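Long-range contacts in Cwp19 (PDB 5OQ3), which is a Clostridioides difficile cell-wall protein whose TIM-barrel glycoside hydrolase domain, the part described here, probably cuts glycosidic bonds of peptidoglycan: residues 52-57 against 110-115; 177-182 against 234-239; 258-263 against 303-308. All coordinates share one frame; numbering follows the deposited sequence. Where two conformers were deposited one is given.

All three contacts lie in the outer layer of one TIM barrel, and no helix is shared between them. Contact 1 sets the middle of helix 47-63 against the C-terminal end of helix 104-114. Contact 2 joins the end of helix 165-181 to 234-239. Contact 3 instead sets a loop that follows a barrel strand against a helix. Contact 1 is partly buried and has no hydrogen bond across it; a methyl group meets charged side chains that pair mainly with each other. Contact 2 lies at the surface and depends on one lysine reaching backbone carbonyls. Contact 3, partly buried, combines a salt bridge, an indole hydrogen bond and CH-pi packing. Contacts 1 and 3 lie on opposite sides of the chain's centre.

Contact 1. Residues 52-57 against 110-115; sequences KEYTDL and EEAHKR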
loop_
_atom_site.group_PDB
_atom_site.type_symbol
_atom_site.label_atom_id
_atom_site.label_comp_id
_atom_site.label_asym_id
_atom_site.label_seq_id
_atom_site.Cartn_x
_atom_site.Cartn_y
_atom_site.Cartn_z
ATOM N N LYS A 52 15.489 -18.521 -1.251
ATOM C CA LYS A 52 14.999 -19.478 -0.248
ATOM C C LYS A 52 14.170 -18.784 0.859
ATOM O O LYS A 52 13.160 -19.324 1.318
ATOM C CB LYS A 52 16.173 -20.262 0.340
ATOM C CG LYS A 52 15.791 -21.180 1.480
ATOM C CD LYS A 52 14.962 -22.391 1.070
ATOM C CE LYS A 52 15.244 -23.583 1.981
ATOM N NZ LYS A 52 15.457 -23.253 3.436
ATOM N N GLU A 53 14.606 -17.603 1.309
ATOM C CA GLU A 53 13.830 -16.836 2.274
ATOM C C GLU A 53 12.389 -16.559 1.768
ATOM O O GLU A 53 11.431 -16.703 2.501
ATOM C CB GLU A 53 14.536 -15.522 2.623
ATOM C CG GLU A 53 15.690 -15.693 3.571
ATOM C CD GLU A 53 16.677 -14.546 3.599
ATOM O OE1 GLU A 53 16.511 -13.543 2.875
ATOM O OE2 GLU A 53 17.649 -14.676 4.391
ATOM N N TYR A 54 12.248 -16.268 0.466
ATOM C CA TYR A 54 10.941 -16.013 -0.116
ATOM C C TYR A 54 10.078 -17.264 -0.202
ATOM O O TYR A 54 8.901 -17.233 0.206
ATOM C CB TYR A 54 11.067 -15.413 -1.478
ATOM C CG TYR A 54 9.745 -15.055 -2.113
ATOM C CD1 TYR A 54 8.951 -14.010 -1.612
ATOM C CD2 TYR A 54 9.275 -15.763 -3.191
ATOM C CE1 TYR A 54 7.743 -13.651 -2.222
ATOM C CE2 TYR A 54 8.105 -15.436 -3.810
ATOM C CZ TYR A 54 7.329 -14.374 -3.317
ATOM O OH TYR A 54 6.193 -14.007 -3.960
ATOM N N THR A 55 10.648 -18.359 -0.702
ATOM C CA THR A 55 9.822 -19.566 -0.812
ATOM C C THR A 55 9.416 -20.116 0.550
ATOM O O THR A 55 8.321 -20.616 0.724
ATOM C CB THR A 55 10.438 -20.654 -1.720
ATOM O OG1 THR A 55 11.743 -20.957 -1.256
ATOM C CG2 THR A 55 10.496 -20.178 -3.154
ATOM N N ASP A 56 10.320 -20.040 1.508
ATOM C CA ASP A 56 9.988 -20.461 2.856
ATOM C C ASP A 56 8.865 -19.599 3.439
ATOM O O ASP A 56 7.968 -20.102 4.122
ATOM C CB ASP A 56 11.214 -20.339 3.774
ATOM C CG ASP A 56 12.244 -21.462 3.578
ATOM O OD1 ASP A 56 11.964 -22.489 2.881
ATOM O OD2 ASP A 56 13.345 -21.300 4.180
ATOM N N LEU A 57 8.910 -18.303 3.163
ATOM C CA LEU A 57 7.864 -17.389 3.617
ATOM C C LEU A 57 6.524 -17.751 2.957
ATOM O O LEU A 57 5.517 -17.905 3.639
ATOM C CB LEU A 57 8.281 -15.943 3.419
ATOM C CG LEU A 57 7.263 -14.858 3.793
ATOM C CD1 LEU A 57 6.936 -14.953 5.287
ATOM C CD2 LEU A 57 7.788 -13.485 3.438
ATOM N N GLU A 110 6.448 -16.201 -10.154
ATOM C CA GLU A 110 6.300 -17.574 -10.592
ATOM C C GLU A 110 6.182 -18.512 -9.379
ATOM O O GLU A 110 5.410 -19.486 -9.431
ATOM C CB GLU A 110 7.416 -18.002 -11.531
ATOM C CG GLU A 110 7.331 -17.321 -12.896
ATOM C CD GLU A 110 8.445 -17.579 -13.865
ATOM O OE1 GLU A 110 9.487 -18.101 -13.498
ATOM O OE2 GLU A 110 8.246 -17.226 -15.075
ATOM N N GLU A 111 6.891 -18.206 -8.289
ATOM C CA GLU A 111 6.788 -19.040 -7.131
ATOM C C GLU A 111 5.466 -18.873 -6.386
ATOM O O GLU A 111 4.950 -19.845 -5.805
ATOM C CB GLU A 111 7.979 -18.760 -6.192
ATOM C CG GLU A 111 9.318 -19.213 -6.808
ATOM C CD GLU A 111 9.483 -20.718 -7.006
ATOM O OE1 GLU A 111 8.888 -21.467 -6.226
ATOM O OE2 GLU A 111 10.208 -21.114 -7.965
ATOM N N ALA A 112 4.886 -17.665 -6.389
ATOM C CA ALA A 112 3.533 -17.499 -5.895
ATOM C C ALA A 112 2.548 -18.297 -6.725
ATOM O O ALA A 112 1.721 -19.042 -6.190
ATOM C CB ALA A 112 3.139 -15.996 -5.846
ATOM N N HIS A 113 2.657 -18.181 -8.046
ATOM C CA HIS A 113 1.694 -18.861 -8.878
ATOM C C HIS A 113 1.761 -20.392 -8.800
ATOM O O HIS A 113 0.728 -21.065 -8.855
ATOM C CB HIS A 113 1.858 -18.401 -10.297
ATOM C CG HIS A 113 1.361 -16.996 -10.519
ATOM N ND1 HIS A 113 1.608 -16.289 -11.685
ATOM C CD2 HIS A 113 0.616 -16.176 -9.735
ATOM C CE1 HIS A 113 0.988 -15.120 -11.621
ATOM N NE2 HIS A 113 0.375 -15.026 -10.449
ATOM N N LYS A 114 2.975 -20.937 -8.652
ATOM C CA LYS A 114 3.093 -22.411 -8.519
ATOM C C LYS A 114 2.415 -22.912 -7.251
ATOM O O LYS A 114 2.042 -24.088 -7.179
ATOM C CB LYS A 114 4.581 -22.827 -8.550
ATOM C CG LYS A 114 5.096 -22.806 -9.983
ATOM C CD LYS A 114 6.505 -23.364 -10.115
ATOM C CE LYS A 114 7.530 -22.515 -9.405
ATOM N NZ LYS A 114 8.878 -23.082 -9.627
ATOM N N ARG A 115 2.265 -22.045 -6.251
ATOM C CA ARG A 115 1.583 -22.373 -5.020
ATOM C C ARG A 115 0.089 -21.954 -5.032
ATOM O O ARG A 115 -0.571 -21.985 -3.995
ATOM C CB ARG A 115 2.295 -21.702 -3.853
ATOM C CG ARG A 115 3.650 -22.309 -3.559
ATOM C CD ARG A 115 4.446 -21.403 -2.645
ATOM N NE ARG A 115 5.700 -22.024 -2.294
ATOM C CZ ARG A 115 6.757 -22.119 -3.087
ATOM N NH1 ARG A 115 6.764 -21.597 -4.310
ATOM N NH2 ARG A 115 7.846 -22.756 -2.660
#
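Thr-55 meets Glu-111 and Arg-115 with its carbon atoms. CG2 lies anti to the carbonyl carbon, a placement set by chi1 of 55° for OG1, and packs into the angle between the two charged side chains. It touches Glu-111 OE1 at 3.7 Å and also lies against CG and CD of that residue. Beside it is the guanidinium of Arg-115, which crosses Thr-55 at about a right angle. Thr-55 CA lies over one face of the guanidinium. Arg-115 NH2 is 3.5 Å from Thr-55 CB.

The guanidinium is fixed in rotation by bonds at its edge. NH1 donates to Glu-111 O at 2.9 Å and to Glu-111 OE1 at 2.9 Å. Both acceptors lie close to the guanidinium plane, and OE1 uses its anti lone pair. The Glu-111 chain bends at chi2 (-66°), which brings the carboxylate back toward Arg-115. Its other oxygen, OE2, pairs with Lys-114 NZ at 2.9 Å from above the carboxylate plane.

Tyr-54 meets Glu-111 and Ala-112. Its ring presents an edge to Glu-111, with CE2 4.1 Å from CB, and stands nearly perpendicular to the carboxylate. The hydroxyl passes Ala-112 CB at 4.1 Å and hydrogen-bonds to Leu-108 O.

The pairing joins the first two main helices around the TIM barrel, 47-63 and 104-114. Their short segments run 10.5 Å apart at -26°. Across these segments the contact is van der Waals only. Glu-111 pairs with Lys-114 and Arg-115, while Arg-115 NE also forms a salt bridge to Asp-59, further along helix 47-63. Charge therefore ties the two elements together just outside the segments, and the threonine methyl packs beside this paired group.

Contact 2. Residues 177-182 against 234-239; sequences EVVQNY and KSIKPN
Val-179 and Ile-236 touch where helix 165-181 and residues 234-239, from two neighbouring main helices of the TIM barrel's outer layer, meet. Val-179 CG1 lies anti to the backbone N (chi1 177°) and points at Ile-236. Its partner there is the CG2 methyl. The two methyls meet at 3.9 Å, and the side chains pass at a slant. This is a small apolar patch at the surface.

Lys-237, just beyond, carries the polar part. Its chain is fully extended past CG, with chi2, chi3 and chi4 all near 180°. It runs alongside Val-179, where CD lies 4.0 Å from CG1, and ends at the last turn of helix 165-181. The ammonium is thus set against backbone carbonyls at a helix C-terminus, a placement that probably suits the negative end of the helix dipole.

NZ donates to Val-179 O at 2.7 Å, with a C=O...donor angle of 167°, almost straight on. Tyr-182 O is close to NZ too, but at a poor angle for a bond. A single water accepts from Lys-237 NZ at 2.8 Å and donates to Gln-180 O at 2.9 Å.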
loop_
_atom_site.group_PDB
_atom_site.type_symbol
_atom_site.label_atom_id
_atom_site.label_comp_id
_atom_site.label_asym_id
_atom_site.label_seq_id
_atom_site.Cartn_x
_atom_site.Cartn_y
_atom_site.Cartn_z
ATOM N N GLU A 177 5.031 -0.270 -17.048
ATOM C CA GLU A 177 6.166 -1.132 -17.392
ATOM C C GLU A 177 6.021 -2.512 -16.723
ATOM O O GLU A 177 6.278 -3.559 -17.312
ATOM C CB GLU A 177 7.490 -0.472 -16.944
ATOM C CG GLU A 177 8.767 -1.260 -17.224
ATOM C CD GLU A 177 10.016 -0.551 -16.718
ATOM O OE1 GLU A 177 10.089 -0.142 -15.518
ATOM O OE2 GLU A 177 10.952 -0.432 -17.501
ATOM N N VAL A 178 5.638 -2.478 -15.458
ATOM C CA VAL A 178 5.495 -3.709 -14.698
ATOM C C VAL A 178 4.288 -4.532 -15.206
ATOM O O VAL A 178 4.392 -5.744 -15.386
ATOM C CB VAL A 178 5.365 -3.420 -13.216
ATOM C CG1 VAL A 178 5.075 -4.685 -12.424
ATOM C CG2 VAL A 178 6.613 -2.757 -12.693
ATOM N N VAL A 179 3.181 -3.854 -15.497
ATOM C CA VAL A 179 1.998 -4.534 -16.048
ATOM C C VAL A 179 2.321 -5.208 -17.375
ATOM O O VAL A 179 1.888 -6.339 -17.637
ATOM C CB VAL A 179 0.823 -3.537 -16.210
ATOM C CG1 VAL A 179 -0.378 -4.193 -16.838
ATOM C CG2 VAL A 179 0.455 -2.912 -14.882
ATOM N N GLN A 180 3.065 -4.508 -18.236
ATOM C CA GLN A 180 3.410 -5.039 -19.551
ATOM C C GLN A 180 4.312 -6.268 -19.435
ATOM O O GLN A 180 4.173 -7.247 -20.172
ATOM C CB GLN A 180 4.140 -3.971 -20.373
ATOM C CG GLN A 180 4.582 -4.382 -21.772
ATOM C CD GLN A 180 5.367 -3.290 -22.472
ATOM O OE1 GLN A 180 4.761 -2.424 -23.135
ATOM N NE2 GLN A 180 6.738 -3.343 -22.375
ATOM N N ASN A 181 5.309 -6.185 -18.535
ATOM C CA ASN A 181 6.449 -7.090 -18.586
ATOM C C ASN A 181 6.388 -8.252 -17.603
ATOM O O ASN A 181 7.227 -9.153 -17.701
ATOM C CB ASN A 181 7.763 -6.314 -18.380
ATOM C CG ASN A 181 8.098 -5.394 -19.523
ATOM O OD1 ASN A 181 7.441 -5.403 -20.553
ATOM N ND2 ASN A 181 9.114 -4.548 -19.317
ATOM N N TYR A 182 5.421 -8.272 -16.685
ATOM C CA TYR A 182 5.377 -9.271 -15.636
ATOM C C TYR A 182 3.953 -9.787 -15.444
ATOM O O TYR A 182 3.006 -9.005 -15.556
ATOM C CB TYR A 182 5.911 -8.714 -14.309
ATOM C CG TYR A 182 7.376 -8.290 -14.396
ATOM C CD1 TYR A 182 8.396 -9.213 -14.239
ATOM C CD2 TYR A 182 7.717 -6.983 -14.675
ATOM C CE1 TYR A 182 9.723 -8.825 -14.352
ATOM C CE2 TYR A 182 9.027 -6.562 -14.773
ATOM C CZ TYR A 182 10.049 -7.508 -14.630
ATOM O OH TYR A 182 11.365 -7.075 -14.722
ATOM N N LYS A 234 -5.972 -1.079 -17.320
ATOM C CA LYS A 234 -7.074 -1.735 -18.055
ATOM C C LYS A 234 -6.808 -1.743 -19.549
ATOM O O LYS A 234 -7.267 -2.653 -20.235
ATOM C CB LYS A 234 -8.397 -1.042 -17.731
ATOM C CG LYS A 234 -8.835 -1.122 -16.250
ATOM C CD LYS A 234 -8.908 -2.497 -15.587
ATOM C CE LYS A 234 -9.178 -2.383 -14.057
ATOM N NZ LYS A 234 -9.310 -3.754 -13.470
ATOM N N SER A 235 -6.078 -0.742 -20.055
ATOM C CA SER A 235 -5.809 -0.686 -21.488
ATOM C C SER A 235 -4.780 -1.738 -21.919
ATOM O O SER A 235 -4.625 -2.017 -23.113
ATOM C CB SER A 235 -5.253 0.707 -21.846
ATOM O OG SER A 235 -3.931 0.875 -21.411
ATOM N N ILE A 236 -4.064 -2.335 -20.967
ATOM C CA ILE A 236 -3.071 -3.361 -21.218
ATOM C C ILE A 236 -3.628 -4.754 -20.873
ATOM O O ILE A 236 -3.669 -5.655 -21.703
ATOM C CB ILE A 236 -1.758 -3.076 -20.442
ATOM C CG1 ILE A 236 -1.193 -1.708 -20.852
ATOM C CG2 ILE A 236 -0.740 -4.159 -20.691
ATOM C CD1 ILE A 236 -0.192 -1.132 -19.858
ATOM N N LYS A 237 -3.992 -4.958 -19.601
ATOM C CA LYS A 237 -4.531 -6.199 -19.102
ATOM C C LYS A 237 -5.812 -5.904 -18.337
ATOM O O LYS A 237 -5.765 -5.640 -17.148
ATOM C CB LYS A 237 -3.507 -6.880 -18.196
ATOM C CG LYS A 237 -2.303 -7.452 -18.936
ATOM C CD LYS A 237 -1.269 -7.976 -17.962
ATOM C CE LYS A 237 -0.038 -8.555 -18.652
ATOM N NZ LYS A 237 0.983 -8.908 -17.622
ATOM N N PRO A 238 -6.974 -5.987 -18.969
ATOM C CA PRO A 238 -8.257 -5.593 -18.323
ATOM C C PRO A 238 -8.541 -6.319 -17.021
ATOM O O PRO A 238 -9.207 -5.766 -16.178
ATOM C CB PRO A 238 -9.287 -5.943 -19.363
ATOM C CG PRO A 238 -8.612 -6.030 -20.618
ATOM C CD PRO A 238 -7.173 -6.290 -20.397
ATOM N N ASN A 239 -8.055 -7.559 -16.875
ATOM C CA ASN A 239 -8.422 -8.364 -15.690
ATOM C C ASN A 239 -7.433 -8.223 -14.542
ATOM O O ASN A 239 -7.631 -8.845 -13.510
ATOM C CB ASN A 239 -8.720 -9.820 -16.072
ATOM C CG ASN A 239 -9.816 -9.943 -17.098
ATOM O OD1 ASN A 239 -10.619 -9.020 -17.283
ATOM N ND2 ASN A 239 -9.897 -11.106 -17.708
HETATM O O HOH W 1 3.216 -9.793 -19.101
#

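Contact 3. Residues 258-263 against 303-308; sequences TGSDTS and SKLVAW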
loop_
_atom_site.group_PDB
_atom_site.type_symbol
_atom_site.label_atom_id
_atom_site.label_comp_id
_atom_site.label_asym_id
_atom_site.label_seq_id
_atom_site.Cartn_x
_atom_site.Cartn_y
_atom_site.Cartn_z
ATOM N N THR A 258 -21.479 12.529 7.971
ATOM C CA THR A 258 -21.511 11.214 7.340
ATOM C C THR A 258 -20.212 10.453 7.564
ATOM O O THR A 258 -20.028 9.380 7.005
ATOM C CB THR A 258 -21.758 11.364 5.828
ATOM O OG1 THR A 258 -20.603 11.989 5.241
ATOM C CG2 THR A 258 -22.995 12.217 5.586
ATOM N N GLY A 259 -19.276 11.018 8.333
ATOM C CA GLY A 259 -18.047 10.325 8.672
ATOM C C GLY A 259 -18.236 9.333 9.807
ATOM O O GLY A 259 -19.371 9.026 10.216
ATOM N N SER A 260 -17.130 8.792 10.295
ATOM C CA SER A 260 -17.164 7.731 11.298
ATOM C C SER A 260 -17.144 8.274 12.713
ATOM O O SER A 260 -16.639 9.368 12.962
ATOM C CB SER A 260 -15.989 6.774 11.043
ATOM O OG SER A 260 -14.747 7.474 10.986
ATOM N N ASP A 261 -17.710 7.483 13.637
ATOM C CA ASP A 261 -17.796 7.886 15.042
ATOM C C ASP A 261 -16.460 7.618 15.715
ATOM O O ASP A 261 -16.297 6.687 16.528
ATOM C CB ASP A 261 -18.980 7.248 15.783
ATOM C CG ASP A 261 -19.118 7.770 17.223
ATOM O OD1 ASP A 261 -18.712 8.933 17.502
ATOM O OD2 ASP A 261 -19.607 7.001 18.080
ATOM N N THR A 262 -15.504 8.478 15.367
ATOM C CA THR A 262 -14.102 8.302 15.702
ATOM C C THR A 262 -13.472 9.661 15.977
ATOM O O THR A 262 -14.088 10.696 15.712
ATOM C CB THR A 262 -13.375 7.625 14.512
ATOM O OG1 THR A 262 -13.615 8.300 13.278
ATOM C CG2 THR A 262 -13.813 6.166 14.311
ATOM N N SER A 263 -12.243 9.654 16.479
ATOM C CA SER A 263 -11.431 10.878 16.681
ATOM C C SER A 263 -9.998 10.606 16.181
ATOM O O SER A 263 -9.679 9.493 15.810
ATOM C CB SER A 263 -11.487 11.313 18.153
ATOM O OG SER A 263 -10.859 10.355 18.979
ATOM N N SER A 303 -14.921 -2.091 15.679
ATOM C CA SER A 303 -16.275 -2.540 15.379
ATOM C C SER A 303 -17.106 -1.439 14.675
ATOM O O SER A 303 -17.925 -1.754 13.803
ATOM C CB SER A 303 -16.957 -3.065 16.644
ATOM O OG SER A 303 -17.351 -2.018 17.494
ATOM N N LYS A 304 -16.903 -0.181 15.029
ATOM C CA LYS A 304 -17.609 0.928 14.374
ATOM C C LYS A 304 -17.076 1.123 12.971
ATOM O O LYS A 304 -17.841 1.365 12.018
ATOM C CB LYS A 304 -17.445 2.231 15.181
ATOM C CG LYS A 304 -18.162 2.164 16.525
ATOM C CD LYS A 304 -18.138 3.505 17.238
ATOM C CE LYS A 304 -18.993 3.457 18.489
ATOM N NZ LYS A 304 -18.706 4.635 19.336
ATOM N N LEU A 305 -15.764 0.979 12.819
ATOM C CA LEU A 305 -15.169 1.205 11.522
ATOM C C LEU A 305 -15.500 0.131 10.500
ATOM O O LEU A 305 -15.689 0.463 9.314
ATOM C CB LEU A 305 -13.667 1.433 11.681
ATOM C CG LEU A 305 -13.332 2.850 12.210
ATOM C CD1 LEU A 305 -11.935 2.891 12.819
ATOM C CD2 LEU A 305 -13.535 3.888 11.098
ATOM N N VAL A 306 -15.565 -1.140 10.889
ATOM C CA VAL A 306 -15.957 -2.152 9.901
ATOM C C VAL A 306 -17.355 -1.836 9.347
ATOM O O VAL A 306 -17.585 -1.962 8.154
ATOM C CB VAL A 306 -15.841 -3.608 10.408
ATOM C CG1 VAL A 306 -14.402 -4.046 10.570
ATOM C CG2 VAL A 306 -16.642 -3.874 11.647
ATOM N N ALA A 307 -18.261 -1.423 10.208
ATOM C CA ALA A 307 -19.614 -1.048 9.783
ATOM C C ALA A 307 -19.636 0.156 8.860
ATOM O O ALA A 307 -20.344 0.188 7.849
ATOM C CB ALA A 307 -20.499 -0.817 10.982
ATOM N N TRP A 308 -18.841 1.149 9.224
ATOM C CA TRP A 308 -18.778 2.378 8.444
ATOM C C TRP A 308 -18.248 2.105 7.030
ATOM O O TRP A 308 -18.825 2.563 6.029
ATOM C CB TRP A 308 -17.927 3.450 9.183
ATOM C CG TRP A 308 -18.011 4.779 8.482
ATOM C CD1 TRP A 308 -18.977 5.741 8.674
ATOM C CD2 TRP A 308 -17.119 5.289 7.441
ATOM N NE1 TRP A 308 -18.732 6.801 7.839
ATOM C CE2 TRP A 308 -17.616 6.562 7.072
ATOM C CE3 TRP A 308 -15.976 4.789 6.816
ATOM C CZ2 TRP A 308 -17.035 7.325 6.101
ATOM C CZ3 TRP A 308 -15.383 5.553 5.868
ATOM C CH2 TRP A 308 -15.914 6.815 5.505
#
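Lys-304 opens the contact with a salt bridge to Asp-261. Its chain is extended beyond CG, and NZ reaches Asp-261 OD2 at 2.8 Å. The ammonium comes from above the carboxylate plane. Asp-261 is the centre of an inverse gamma turn, and its CG lies anti to the backbone N (chi1 -175°), on course for the lysine.

Leu-305 follows. Its CD2 packs against Ser-260 CB at 3.8 Å and against Thr-262 CG2 at 3.9 Å. The threonine and leucine side chains cross at about a right angle. Here the long loop after TIM-barrel strand 241-244 folds over helix 302-313, which follows the next strand of the barrel. Thr-262 OG1 hydrogen-bonds to Asn-252 of the same loop, while its methyl faces the leucine.

One turn on from Lys-304, Trp-308 lays its indole along the loop. Ser-260 CB sits over one face, 3.9 Å from the centroid of the five-membered ring and 12° off its normal, a CH-pi contact. At the ring edge, NE1 donates in the indole plane to Thr-258 O at 3.0 Å, with an N-H...O angle of 157°.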